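Local coordinates for protein Non-reducing end alpha-L-arabinofuranosidase BoGH43B (Bacteroides ovatus, PDB 5JOZ) that cleaves terminal non-reducing alpha-L-arabinofuranosyl residues from the branches of xyloglucan, turning its S units into X units during polysaccharide breakdown, at residues Ser168-Ser173 with Arg201-Arg206; Tyr188-Glu193 with Gly237-Val242; Ser373-Phe378 with Phe498-Phe503; Gly341-Lys346 with Ser359-Arg364. All blocks are in the same frame, centred on the assembly; numbering follows the deposited sequence.

Contact 1: Ser168-Ser173 with Arg201-Arg206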
loop_
_atom_site.group_PDB
_atom_site.type_symbol
_atom_site.label_atom_id
_atom_site.label_comp_id
_atom_site.label_asym_id
_atom_site.label_seq_id
_atom_site.Cartn_x
_atom_site.Cartn_y
_atom_site.Cartn_z
ATOM N N SER A 168 -10.590 7.807 -25.373
ATOM C CA SER A 168 -10.058 8.783 -24.430
ATOM C C SER A 168 -10.916 8.875 -23.169
ATOM O O SER A 168 -11.896 8.137 -22.993
ATOM C CB SER A 168 -9.916 10.148 -25.122
ATOM O OG SER A 168 -11.108 10.900 -25.062
ATOM N N GLY A 169 -10.523 9.767 -22.273
ATOM C CA GLY A 169 -11.317 10.049 -21.092
ATOM C C GLY A 169 -12.597 10.739 -21.503
ATOM O O GLY A 169 -12.681 11.287 -22.605
ATOM N N LEU A 170 -13.578 10.712 -20.603
ATOM C CA LEU A 170 -14.943 11.182 -20.863
ATOM C C LEU A 170 -15.273 12.567 -20.287
ATOM O O LEU A 170 -16.434 12.841 -20.008
ATOM C CB LEU A 170 -15.938 10.142 -20.333
ATOM C CG LEU A 170 -15.646 8.698 -20.746
ATOM C CD1 LEU A 170 -16.679 7.743 -20.162
ATOM C CD2 LEU A 170 -15.591 8.569 -22.272
ATOM N N GLY A 171 -14.271 13.441 -20.148
ATOM C CA GLY A 171 -14.472 14.817 -19.651
ATOM C C GLY A 171 -13.769 15.169 -18.344
ATOM O O GLY A 171 -13.410 16.327 -18.127
ATOM N N GLY A 172 -13.573 14.179 -17.475
ATOM C CA GLY A 172 -12.990 14.405 -16.154
ATOM C C GLY A 172 -11.470 14.432 -16.119
ATOM O O GLY A 172 -10.794 13.950 -17.047
ATOM N N SER A 173 -10.950 14.984 -15.020
ATOM C CA SER A 173 -9.506 15.114 -14.752
ATOM C C SER A 173 -8.720 13.805 -14.757
ATOM O O SER A 173 -9.229 12.780 -14.324
ATOM C CB SER A 173 -9.277 15.787 -13.388
ATOM O OG SER A 173 -9.501 17.177 -13.493
ATOM N N ARG A 201 -14.116 9.229 -9.573
ATOM C CA ARG A 201 -15.203 8.354 -10.029
ATOM C C ARG A 201 -14.689 7.331 -11.040
ATOM O O ARG A 201 -13.664 7.562 -11.699
ATOM C CB ARG A 201 -16.329 9.180 -10.660
ATOM C CG ARG A 201 -15.925 10.044 -11.846
ATOM C CD ARG A 201 -17.124 10.800 -12.392
ATOM N NE ARG A 201 -16.758 11.812 -13.384
ATOM C CZ ARG A 201 -16.157 12.977 -13.112
ATOM N NH1 ARG A 201 -15.810 13.312 -11.864
ATOM N NH2 ARG A 201 -15.887 13.821 -14.107
ATOM N N GLU A 202 -15.392 6.204 -11.154
ATOM C CA GLU A 202 -15.084 5.215 -12.186
ATOM C C GLU A 202 -16.092 5.391 -13.300
ATOM O O GLU A 202 -17.276 5.586 -13.032
ATOM C CB GLU A 202 -15.164 3.801 -11.637
ATOM C CG GLU A 202 -14.505 2.756 -12.525
ATOM C CD GLU A 202 -12.982 2.768 -12.493
ATOM O OE1 GLU A 202 -12.380 3.440 -11.635
ATOM O OE2 GLU A 202 -12.379 2.068 -13.328
ATOM N N VAL A 203 -15.617 5.334 -14.543
ATOM C CA VAL A 203 -16.474 5.467 -15.732
ATOM C C VAL A 203 -16.188 4.332 -16.707
ATOM O O VAL A 203 -15.156 3.680 -16.615
ATOM C CB VAL A 203 -16.308 6.848 -16.432
ATOM C CG1 VAL A 203 -16.578 7.982 -15.451
ATOM C CG2 VAL A 203 -14.937 7.015 -17.090
ATOM N N ILE A 204 -17.104 4.087 -17.640
ATOM C CA ILE A 204 -16.922 2.996 -18.608
ATOM C C ILE A 204 -17.405 3.369 -20.014
ATOM O O ILE A 204 -18.223 4.269 -20.184
ATOM C CB ILE A 204 -17.553 1.685 -18.079
ATOM C CG1 ILE A 204 -16.994 0.455 -18.820
ATOM C CG2 ILE A 204 -19.068 1.749 -18.112
ATOM C CD1 ILE A 204 -17.333 -0.868 -18.157
ATOM N N GLN A 205 -16.837 2.696 -21.010
ATOM C CA GLN A 205 -17.235 2.830 -22.413
ATOM C C GLN A 205 -16.995 1.501 -23.126
ATOM O O GLN A 205 -16.249 0.649 -22.621
ATOM C CB GLN A 205 -16.436 3.952 -23.085
ATOM C CG GLN A 205 -14.924 3.831 -22.935
ATOM C CD GLN A 205 -14.190 5.056 -23.443
ATOM O OE1 GLN A 205 -14.351 5.458 -24.589
ATOM N NE2 GLN A 205 -13.374 5.656 -22.584
ATOM N N ARG A 206 -17.617 1.316 -24.288
ATOM C CA ARG A 206 -17.526 0.043 -24.995
ATOM C C ARG A 206 -17.534 0.169 -26.522
ATOM O O ARG A 206 -17.929 1.191 -27.087
ATOM C CB ARG A 206 -18.640 -0.900 -24.528
ATOM C CG ARG A 206 -19.959 -0.768 -25.281
ATOM C CD ARG A 206 -21.090 -1.456 -24.542
ATOM N NE ARG A 206 -22.381 -1.219 -25.166
ATOM C CZ ARG A 206 -23.555 -1.665 -24.708
ATOM N NH1 ARG A 206 -23.636 -2.392 -23.591
ATOM N NH2 ARG A 206 -24.669 -1.372 -25.377
HETATM O O HOH W 1 -13.219 7.825 -25.751
#

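Contact 2: Tyr188-Glu193 with Gly237-Val242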
loop_
_atom_site.group_PDB
_atom_site.type_symbol
_atom_site.label_atom_id
_atom_site.label_comp_id
_atom_site.label_asym_id
_atom_site.label_seq_id
_atom_site.Cartn_x
_atom_site.Cartn_y
_atom_site.Cartn_z
ATOM N N TYR A 188 -14.811 -3.543 -23.360
ATOM C CA TYR A 188 -15.047 -2.441 -22.437
ATOM C C TYR A 188 -13.741 -1.887 -21.931
ATOM O O TYR A 188 -12.838 -2.645 -21.586
ATOM C CB TYR A 188 -15.838 -2.903 -21.212
ATOM C CG TYR A 188 -17.276 -3.254 -21.457
ATOM C CD1 TYR A 188 -17.632 -4.515 -21.913
ATOM C CD2 TYR A 188 -18.292 -2.344 -21.186
ATOM C CE1 TYR A 188 -18.957 -4.855 -22.112
ATOM C CE2 TYR A 188 -19.619 -2.676 -21.384
ATOM C CZ TYR A 188 -19.942 -3.932 -21.850
ATOM O OH TYR A 188 -21.248 -4.271 -22.065
ATOM N N ILE A 189 -13.668 -0.563 -21.865
ATOM C CA ILE A 189 -12.593 0.159 -21.206
ATOM C C ILE A 189 -13.232 0.860 -20.014
ATOM O O ILE A 189 -14.046 1.766 -20.185
ATOM C CB ILE A 189 -11.921 1.192 -22.140
ATOM C CG1 ILE A 189 -11.123 0.462 -23.222
ATOM C CG2 ILE A 189 -10.997 2.126 -21.349
ATOM C CD1 ILE A 189 -10.592 1.361 -24.323
ATOM N N MET A 190 -12.867 0.413 -18.813
ATOM C CA MET A 190 -13.338 1.005 -17.567
ATOM C C MET A 190 -12.154 1.773 -17.007
ATOM O O MET A 190 -11.031 1.280 -17.015
ATOM C CB MET A 190 -13.787 -0.096 -16.605
ATOM C CG MET A 190 -14.519 0.397 -15.355
ATOM S SD MET A 190 -14.930 -0.925 -14.187
ATOM C CE MET A 190 -13.299 -1.382 -13.603
ATOM N N SER A 191 -12.393 2.979 -16.519
ATOM C CA SER A 191 -11.293 3.849 -16.108
ATOM C C SER A 191 -11.716 4.800 -14.996
ATOM O O SER A 191 -12.891 4.893 -14.650
ATOM C CB SER A 191 -10.800 4.634 -17.327
ATOM O OG SER A 191 -11.856 5.405 -17.873
ATOM N N ALA A 192 -10.731 5.499 -14.454
ATOM C CA ALA A 192 -10.914 6.447 -13.370
ATOM C C ALA A 192 -10.694 7.874 -13.875
ATOM O O ALA A 192 -9.874 8.089 -14.764
ATOM C CB ALA A 192 -9.941 6.126 -12.243
ATOM N N GLU A 193 -11.439 8.828 -13.307
ATOM C CA GLU A 193 -11.350 10.265 -13.632
ATOM C C GLU A 193 -11.727 11.094 -12.420
ATOM O O GLU A 193 -12.318 10.569 -11.487
ATOM C CB GLU A 193 -12.345 10.655 -14.737
ATOM C CG GLU A 193 -12.253 9.827 -15.983
ATOM C CD GLU A 193 -13.110 10.320 -17.123
ATOM O OE1 GLU A 193 -14.075 11.090 -16.908
ATOM O OE2 GLU A 193 -12.797 9.903 -18.262
ATOM N N GLY A 237 -12.639 5.183 -6.318
ATOM C CA GLY A 237 -12.270 5.054 -7.721
ATOM C C GLY A 237 -11.152 4.061 -7.919
ATOM O O GLY A 237 -10.757 3.382 -6.971
ATOM N N HIS A 238 -10.648 3.985 -9.151
ATOM C CA HIS A 238 -9.620 3.012 -9.550
ATOM C C HIS A 238 -10.045 1.564 -9.267
ATOM O O HIS A 238 -9.382 0.820 -8.532
ATOM C CB HIS A 238 -8.258 3.323 -8.909
ATOM C CG HIS A 238 -7.091 2.817 -9.707
ATOM N ND1 HIS A 238 -6.116 3.650 -10.212
ATOM C CD2 HIS A 238 -6.764 1.568 -10.117
ATOM C CE1 HIS A 238 -5.227 2.935 -10.879
ATOM N NE2 HIS A 238 -5.602 1.669 -10.843
ATOM N N ALA A 239 -11.166 1.184 -9.863
ATOM C CA ALA A 239 -11.731 -0.141 -9.709
ATOM C C ALA A 239 -11.151 -1.179 -10.686
ATOM O O ALA A 239 -10.549 -0.827 -11.698
ATOM C CB ALA A 239 -13.240 -0.077 -9.868
ATOM N N ASP A 240 -11.341 -2.454 -10.330
ATOM C CA ASP A 240 -11.060 -3.601 -11.175
ATOM C C ASP A 240 -12.192 -4.618 -10.983
ATOM O O ASP A 240 -12.607 -4.866 -9.860
ATOM C CB ASP A 240 -9.699 -4.224 -10.812
ATOM C CG ASP A 240 -9.157 -5.168 -11.906
ATOM O OD1 ASP A 240 -9.784 -5.317 -12.980
ATOM O OD2 ASP A 240 -8.087 -5.781 -11.691
ATOM N N LEU A 241 -12.696 -5.182 -12.075
ATOM C CA LEU A 241 -13.834 -6.109 -12.016
ATOM C C LEU A 241 -13.372 -7.555 -11.834
ATOM O O LEU A 241 -12.256 -7.898 -12.166
ATOM C CB LEU A 241 -14.701 -5.987 -13.277
ATOM C CG LEU A 241 -15.336 -4.628 -13.599
ATOM C CD1 LEU A 241 -16.261 -4.752 -14.795
ATOM C CD2 LEU A 241 -16.113 -4.028 -12.438
ATOM N N VAL A 242 -14.241 -8.389 -11.279
ATOM C CA VAL A 242 -14.022 -9.843 -11.203
ATOM C C VAL A 242 -15.367 -10.541 -11.300
ATOM O O VAL A 242 -16.352 -10.076 -10.720
ATOM C CB VAL A 242 -13.324 -10.268 -9.884
ATOM C CG1 VAL A 242 -14.075 -9.770 -8.646
ATOM C CG2 VAL A 242 -13.144 -11.776 -9.821
#

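Contact 3: Ser373-Phe378 with Phe498-Phe503. With CA (calcium ion), chain C.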
loop_
_atom_site.group_PDB
_atom_site.type_symbol
_atom_site.label_atom_id
_atom_site.label_comp_id
_atom_site.label_asym_id
_atom_site.label_seq_id
_atom_site.Cartn_x
_atom_site.Cartn_y
_atom_site.Cartn_z
ATOM N N SER A 373 3.463 -1.493 20.567
ATOM C CA SER A 373 4.560 -1.376 21.524
ATOM C C SER A 373 5.652 -2.389 21.246
ATOM O O SER A 373 5.413 -3.412 20.623
ATOM C CB SER A 373 4.053 -1.539 22.955
ATOM O OG SER A 373 3.407 -2.789 23.128
ATOM N N ALA A 374 6.841 -2.088 21.749
ATOM C CA ALA A 374 8.017 -2.898 21.509
ATOM C C ALA A 374 8.947 -2.823 22.701
ATOM O O ALA A 374 9.229 -1.737 23.199
ATOM C CB ALA A 374 8.739 -2.408 20.259
ATOM N N LYS A 375 9.435 -3.978 23.131
ATOM C CA LYS A 375 10.478 -4.059 24.143
ATOM C C LYS A 375 11.818 -4.008 23.404
ATOM O O LYS A 375 12.073 -4.836 22.524
ATOM C CB LYS A 375 10.336 -5.365 24.925
ATOM C CG LYS A 375 11.215 -5.532 26.160
ATOM C CD LYS A 375 11.490 -7.014 26.410
ATOM C CE LYS A 375 11.723 -7.350 27.870
ATOM N NZ LYS A 375 12.071 -8.796 28.024
ATOM N N VAL A 376 12.665 -3.050 23.779
ATOM C CA VAL A 376 13.926 -2.802 23.098
ATOM C C VAL A 376 15.084 -2.651 24.094
ATOM O O VAL A 376 14.938 -2.059 25.174
ATOM C CB VAL A 376 13.823 -1.570 22.163
ATOM C CG1 VAL A 376 13.452 -0.313 22.931
ATOM C CG2 VAL A 376 15.109 -1.360 21.361
ATOM N N ASN A 377 16.218 -3.223 23.718
ATOM C CA ASN A 377 17.474 -3.054 24.422
ATOM C C ASN A 377 18.346 -2.150 23.551
ATOM O O ASN A 377 18.704 -2.529 22.430
ATOM C CB ASN A 377 18.148 -4.421 24.653
ATOM C CG ASN A 377 19.372 -4.337 25.571
ATOM O OD1 ASN A 377 19.447 -3.497 26.461
ATOM N ND2 ASN A 377 20.334 -5.213 25.348
ATOM N N PHE A 378 18.671 -0.954 24.041
ATOM C CA PHE A 378 19.527 -0.035 23.285
ATOM C C PHE A 378 20.328 0.887 24.181
ATOM O O PHE A 378 19.758 1.724 24.877
ATOM C CB PHE A 378 18.715 0.802 22.278
ATOM C CG PHE A 378 19.569 1.729 21.449
ATOM C CD1 PHE A 378 20.585 1.222 20.643
ATOM C CD2 PHE A 378 19.381 3.111 21.487
ATOM C CE1 PHE A 378 21.393 2.073 19.889
ATOM C CE2 PHE A 378 20.183 3.963 20.735
ATOM C CZ PHE A 378 21.181 3.446 19.935
ATOM N N PHE A 498 15.238 -5.654 19.505
ATOM C CA PHE A 498 13.806 -5.655 19.777
ATOM C C PHE A 498 13.382 -7.079 20.072
ATOM O O PHE A 498 13.374 -7.918 19.178
ATOM C CB PHE A 498 13.038 -5.106 18.574
ATOM C CG PHE A 498 13.312 -3.657 18.308
ATOM C CD1 PHE A 498 14.453 -3.271 17.630
ATOM C CD2 PHE A 498 12.456 -2.682 18.775
ATOM C CE1 PHE A 498 14.717 -1.935 17.398
ATOM C CE2 PHE A 498 12.712 -1.337 18.542
ATOM C CZ PHE A 498 13.836 -0.962 17.850
ATOM N N ASP A 499 13.045 -7.340 21.327
ATOM C CA ASP A 499 12.643 -8.668 21.775
ATOM C C ASP A 499 11.268 -9.028 21.201
ATOM O O ASP A 499 11.043 -10.157 20.766
ATOM C CB ASP A 499 12.605 -8.706 23.309
ATOM C CG ASP A 499 12.548 -10.114 23.871
ATOM O OD1 ASP A 499 12.589 -11.099 23.099
ATOM O OD2 ASP A 499 12.465 -10.233 25.109
ATOM N N TRP A 500 10.348 -8.077 21.212
ATOM C CA TRP A 500 9.048 -8.291 20.600
ATOM C C TRP A 500 8.412 -6.985 20.162
ATOM O O TRP A 500 8.926 -5.914 20.475
ATOM C CB TRP A 500 8.123 -9.073 21.541
ATOM C CG TRP A 500 8.056 -8.589 22.972
ATOM C CD1 TRP A 500 8.672 -9.153 24.052
ATOM C CD2 TRP A 500 7.308 -7.477 23.474
ATOM N NE1 TRP A 500 8.365 -8.458 25.190
ATOM C CE2 TRP A 500 7.519 -7.431 24.870
ATOM C CE3 TRP A 500 6.462 -6.528 22.886
ATOM C CZ2 TRP A 500 6.926 -6.458 25.689
ATOM C CZ3 TRP A 500 5.881 -5.551 23.698
ATOM C CH2 TRP A 500 6.127 -5.519 25.083
ATOM N N PHE A 501 7.317 -7.107 19.413
ATOM C CA PHE A 501 6.555 -5.982 18.873
ATOM C C PHE A 501 5.082 -6.389 18.842
ATOM O O PHE A 501 4.725 -7.338 18.136
ATOM C CB PHE A 501 7.039 -5.644 17.457
ATOM C CG PHE A 501 6.500 -4.346 16.910
ATOM C CD1 PHE A 501 5.182 -4.246 16.452
ATOM C CD2 PHE A 501 7.321 -3.222 16.819
ATOM C CE1 PHE A 501 4.696 -3.053 15.941
ATOM C CE2 PHE A 501 6.838 -2.027 16.309
ATOM C CZ PHE A 501 5.527 -1.937 15.871
ATOM N N ASP A 502 4.261 -5.687 19.632
ATOM C CA ASP A 502 2.815 -5.863 19.694
ATOM C C ASP A 502 2.135 -4.881 18.768
ATOM O O ASP A 502 2.483 -3.711 18.737
ATOM C CB ASP A 502 2.276 -5.588 21.101
ATOM C CG ASP A 502 2.595 -6.690 22.096
ATOM O OD1 ASP A 502 3.218 -7.728 21.746
ATOM O OD2 ASP A 502 2.206 -6.505 23.263
ATOM N N PHE A 503 1.134 -5.358 18.045
ATOM C CA PHE A 503 0.349 -4.518 17.160
ATOM C C PHE A 503 -1.118 -4.921 17.318
ATOM O O PHE A 503 -1.503 -6.010 16.893
ATOM C CB PHE A 503 0.831 -4.721 15.719
ATOM C CG PHE A 503 0.393 -3.639 14.774
ATOM C CD1 PHE A 503 0.975 -2.373 14.827
ATOM C CD2 PHE A 503 -0.602 -3.878 13.829
ATOM C CE1 PHE A 503 0.579 -1.365 13.960
ATOM C CE2 PHE A 503 -1.001 -2.875 12.960
ATOM C CZ PHE A 503 -0.408 -1.615 13.027
HETATM CA CA CA C . 11.509 -12.400 21.378
HETATM O O HOH W 2 9.486 -12.371 22.670
HETATM O O HOH W 3 11.746 -14.771 21.818
#

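Contact 4: Gly341-Lys346 with Ser359-Arg364. With CA (calcium ion), chain C.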
loop_
_atom_site.group_PDB
_atom_site.type_symbol
_atom_site.label_atom_id
_atom_site.label_comp_id
_atom_site.label_asym_id
_atom_site.label_seq_id
_atom_site.Cartn_x
_atom_site.Cartn_y
_atom_site.Cartn_z
ATOM N N GLY A 341 15.827 -14.764 18.898
ATOM C CA GLY A 341 14.729 -14.300 19.748
ATOM C C GLY A 341 14.555 -12.798 19.737
ATOM O O GLY A 341 13.600 -12.283 20.328
ATOM N N SER A 342 15.455 -12.087 19.058
ATOM C CA SER A 342 15.334 -10.647 18.918
ATOM C C SER A 342 15.512 -10.233 17.467
ATOM O O SER A 342 16.259 -10.880 16.728
ATOM C CB SER A 342 16.383 -9.942 19.774
ATOM O OG SER A 342 16.043 -10.004 21.133
ATOM N N LEU A 343 14.834 -9.156 17.064
ATOM C CA LEU A 343 15.214 -8.452 15.834
ATOM C C LEU A 343 16.292 -7.433 16.186
ATOM O O LEU A 343 16.027 -6.476 16.924
ATOM C CB LEU A 343 14.025 -7.747 15.188
ATOM C CG LEU A 343 14.374 -6.921 13.941
ATOM C CD1 LEU A 343 14.956 -7.735 12.790
ATOM C CD2 LEU A 343 13.131 -6.187 13.505
ATOM N N ARG A 344 17.498 -7.649 15.661
ATOM C CA ARG A 344 18.624 -6.741 15.862
ATOM C C ARG A 344 18.657 -5.714 14.739
ATOM O O ARG A 344 18.805 -6.071 13.567
ATOM C CB ARG A 344 19.930 -7.521 15.887
ATOM C CG ARG A 344 21.175 -6.664 16.053
ATOM C CD ARG A 344 22.341 -7.431 16.661
ATOM N NE ARG A 344 22.141 -7.705 18.089
ATOM C CZ ARG A 344 22.976 -8.403 18.853
ATOM N NH1 ARG A 344 24.087 -8.926 18.349
ATOM N NH2 ARG A 344 22.699 -8.588 20.137
ATOM N N LEU A 345 18.525 -4.445 15.112
ATOM C CA LEU A 345 18.572 -3.319 14.179
ATOM C C LEU A 345 19.861 -2.539 14.413
ATOM O O LEU A 345 20.133 -2.095 15.530
ATOM C CB LEU A 345 17.339 -2.430 14.390
ATOM C CG LEU A 345 16.820 -1.664 13.177
ATOM C CD1 LEU A 345 16.468 -2.605 12.037
ATOM C CD2 LEU A 345 15.620 -0.829 13.589
ATOM N N LYS A 346 20.679 -2.434 13.370
ATOM C CA LYS A 346 21.929 -1.669 13.412
ATOM C C LYS A 346 21.727 -0.325 12.710
ATOM O O LYS A 346 21.634 -0.256 11.484
ATOM C CB LYS A 346 23.051 -2.418 12.705
ATOM C CG LYS A 346 23.455 -3.737 13.321
ATOM C CD LYS A 346 24.842 -4.127 12.824
ATOM C CE LYS A 346 25.409 -5.336 13.552
ATOM N NZ LYS A 346 24.786 -6.605 13.099
ATOM N N SER A 359 17.846 2.236 8.432
ATOM C CA SER A 359 17.515 1.064 9.241
ATOM C C SER A 359 16.117 1.224 9.902
ATOM O O SER A 359 15.977 1.557 11.084
ATOM C CB SER A 359 18.612 0.806 10.281
ATOM O OG SER A 359 19.901 0.812 9.671
ATOM N N PHE A 360 15.097 0.986 9.091
ATOM C CA PHE A 360 13.700 1.140 9.467
ATOM C C PHE A 360 12.989 -0.124 9.022
ATOM O O PHE A 360 13.223 -0.602 7.910
ATOM C CB PHE A 360 13.091 2.361 8.762
ATOM C CG PHE A 360 11.592 2.484 8.920
ATOM C CD1 PHE A 360 10.722 1.805 8.063
ATOM C CD2 PHE A 360 11.053 3.300 9.900
ATOM C CE1 PHE A 360 9.358 1.923 8.202
ATOM C CE2 PHE A 360 9.684 3.425 10.047
ATOM C CZ PHE A 360 8.836 2.735 9.198
ATOM N N ILE A 361 12.150 -0.666 9.896
ATOM C CA ILE A 361 11.303 -1.814 9.580
ATOM C C ILE A 361 9.940 -1.537 10.200
ATOM O O ILE A 361 9.807 -1.410 11.425
ATOM C CB ILE A 361 11.881 -3.143 10.115
ATOM C CG1 ILE A 361 13.339 -3.312 9.634
ATOM C CG2 ILE A 361 11.018 -4.331 9.667
ATOM C CD1 ILE A 361 13.984 -4.657 9.918
ATOM N N GLY A 362 8.926 -1.426 9.354
ATOM C CA GLY A 362 7.615 -1.019 9.829
ATOM C C GLY A 362 6.465 -1.709 9.153
ATOM O O GLY A 362 6.647 -2.555 8.273
ATOM N N ARG A 363 5.269 -1.333 9.582
ATOM C CA ARG A 363 4.074 -1.847 8.978
ATOM C C ARG A 363 2.982 -0.805 8.910
ATOM O O ARG A 363 2.951 0.139 9.706
ATOM C CB ARG A 363 3.619 -3.107 9.704
ATOM C CG ARG A 363 2.933 -2.895 11.037
ATOM C CD ARG A 363 2.129 -4.125 11.410
ATOM N NE ARG A 363 2.928 -5.121 12.099
ATOM C CZ ARG A 363 2.473 -6.303 12.490
ATOM N NH1 ARG A 363 1.219 -6.669 12.250
ATOM N NH2 ARG A 363 3.287 -7.134 13.122
ATOM N N ARG A 364 2.082 -1.021 7.957
ATOM C CA ARG A 364 0.952 -0.149 7.702
ATOM C C ARG A 364 0.078 0.028 8.948
ATOM O O ARG A 364 -0.259 -0.954 9.612
ATOM C CB ARG A 364 0.082 -0.747 6.596
ATOM C CG ARG A 364 0.716 -0.789 5.214
ATOM C CD ARG A 364 0.083 -1.881 4.374
ATOM N NE ARG A 364 0.651 -1.963 3.023
ATOM C CZ ARG A 364 1.849 -2.463 2.702
ATOM N NH1 ARG A 364 2.683 -2.946 3.631
ATOM N NH2 ARG A 364 2.229 -2.480 1.416
HETATM CA CA CA C . 11.509 -12.400 21.378
HETATM O O HOH W 2 9.486 -12.371 22.670
HETATM O O HOH W 3 11.746 -14.771 21.818
#

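Contact 1: Ser168-Ser173 with Arg201-Arg206
The loop Ser168-Ser173 runs roughly against the direction of strand Arg201-Arg206, the two end-to-end directions lying 153° apart, and it stays clear of backbone pairing, with the CA atoms of Leu170 and Val203 still 7.8 Å apart. Side chains therefore bridge the gap. Gln205 makes the polar link: its CG sits in the crowded position between backbone N and carbonyl carbon, and the extended chain beyond it delivers the carboxamide to the backbone of Ser168. NE2 of Gln205 donates to Ser168 O at 2.9 Å in a nearly straight bond (167° at the hydrogen), with the acceptor almost exactly in the amide plane. OE1 accepts from water 1, which in turn takes the N-H of Ser168 at 2.7 Å; the two sides of the amide are thus told apart and its rotation is fixed. Leu170 slides past Val203 in the opposite direction, its CD1 lying 3.6 Å from CG2 of Val203, while its other methyl, CD2, rests against the carboxamide, 3.7 Å from Gln205 NE2. An alanine in place of Gln205 would probably leave Ser168 O without this direct donor, remove the water-mediated link to Ser168 N and weaken the tie between loop and strand at this end. At the other end the Arg201 guanidinium brings NH2 within 3.6 Å of Gly172 CA, where a CB would clash. Glu193 receives the N-H groups of Leu170 and Gly172. The arrangement is that of a connection between successive blades of the five-bladed beta-propeller of family 43, folded over the third strand of the blade it leads into.

Contact 2: Tyr188-Glu193 with Gly237-Val242
Met190 starts out straight, with CG anti to the backbone N (chi1 -170°) and SD continuing the extension, and then bends at chi3 (69°), which turns the methyl CE onto strand 237-242. Leu241 answers from across with CG anti to its own carbonyl carbon, chi1 -60°, so that the two chains cross obliquely. The sulfur of Met190 rests on the branch of Leu241, SD to CD2 being 3.8 Å. Its methyl end lies against the Ala239 peptide: CE comes within 3.4 Å of Ala239 O and 4.0 Å of Ala239 CB, a van der Waals contact between the strands. Further along, Ala192 presents CB to the backbone of His238, 3.8 Å from its N. The two strands run nearly antiparallel but their axes approach no closer than 6.1 Å, and the residues that meet are all buried; the joint is one of apolar packing rather than of sheet pairing. Polar groups nearby are satisfied by others: Glu202 accepts from Ala239 N, and Asp240, whose CB points away from strand 188-193, is held by Tyr181 and Arg81. His238 has a left-handed backbone conformation, and its side chain also leaves the contact, to come about 3 Å from that of Asp16 and about 4 Å from that of Asp126, the inferred proton acceptor and pKa-modulating residue. This is the interface between adjacent blades of a beta-propeller, where the second strand of one blade meets the innermost strand of the next, beside the probable catalytic centre in which family 43 enzymes hold their acidic residues.

Contact 3: Ser373-Phe378 with Phe498-Phe503
Main-chain hydrogen bonds knit the antiparallel strands together. Ser373 and Asp502 form a hydrogen-bonded pair: Ser373 N donates to Asp502 O at 3.0 Å, and Asp502 N returns the bond to Ser373 O at 2.7 Å, nearly along the C=O axis. Farther on, Asp499 N donates to Lys375 O at 2.9 Å, while the bond from Lys375 N to Trp500 O is weak. Between the non-hydrogen-bonded pairs Ala374-Phe501 and Val376-Phe498, Lys375 alone thus faces both Asp499 and Trp500, a beta bulge in strand 498-503. Aromatic contacts occupy both faces of the sheet. On the face of Ala374, Val376, Phe498 and Phe501, CG2 of Val376, anti to its backbone N, sits over the centre of the Phe498 ring in a CH-pi contact, 3.7 Å from the centroid and 13° off the normal; Ala374 CB lies at the edge of that ring. On the face of Ser373 and Lys375, Lys375 crosses Trp500 at about a right angle, placing CB over the five-membered ring, 3.8 Å from its centroid, and Ser373 OG lies in plane at the indole edge. Arg311 adds a cation-pi contact to the indole and a salt bridge to Asp502. Ionic and metal bonds complete the set: extended Lys375 reaches alongside Asp499 in a salt bridge, NZ 3.3 Å from Asp499 OD2 on its anti lone pair, whereas Asp499 OD1 and Asp499 O each bind calcium at 2.4 Å. One carboxylate therefore serves two cations, a sharing that would favour its charged form and couple the bulged strand both to its neighbour and to the calcium ion.

Contact 4: Gly341-Lys346 with Ser359-Arg364
Ser359, Leu345 and Ile361 carry this contact between strands whose axes stay 8.9 Å apart. Ser359 supplies the polar part: with OG anti to its own carbonyl carbon, beside the backbone N, the hydroxyl donates to Lys346 O at 2.7 Å, approaching from above the carbonyl plane, 33° out of it, rather than along a lone pair. Leu345 splits its two methyls between partners. CD2 lies 3.5 Å from Ser359 O, and CD1 slides past Ile361, 3.9 Å from its CD1. Ile361, extended through chi2, also meets Leu343 tip to tip, CD1 to CD2 at 4.0 Å, so that its terminal methyl touches both leucines. Met483 of strand 480-486 packs against the same two leucines. An alanine in place of Ser359 would probably cost Lys346 O its hydroxyl donor and loosen the polar closure at this edge of the apolar cluster. At the start of 341-346 Gly341 O binds calcium at 2.3 Å, its backbone angles being ones that call for glycine. Leu343 and Leu345 belong to one sheet and Ile361 to the other, and their packing across the interface is that of the face-to-face core of a concanavalin A-like beta-sandwich.

The four contacts form two pairs, one in each domain. Contacts 1 and 2, with centres 9 Å apart, share the blade of strands 186-193 and 201-207, neighbours in the sheet: Val203 N lies 2.8 Å from Ser191 O. Through His238, contact 2 borders Asp16 and Asp126, the inferred proton acceptor and pKa-modulating residue, whereas in contact 1 the Val203 side chain is about 10 Å from that of Glu176, the inferred proton donor. Contacts 3 and 4, also 9 Å between centres, meet where Phe498 N approaches Leu343 O at 2.8 Å, and jointly bind the calcium ion, whose coordination Asp313 and two waters complete. Contacts 2 and 4 stand 37 Å apart by centres, about 15 Å by nearest atoms.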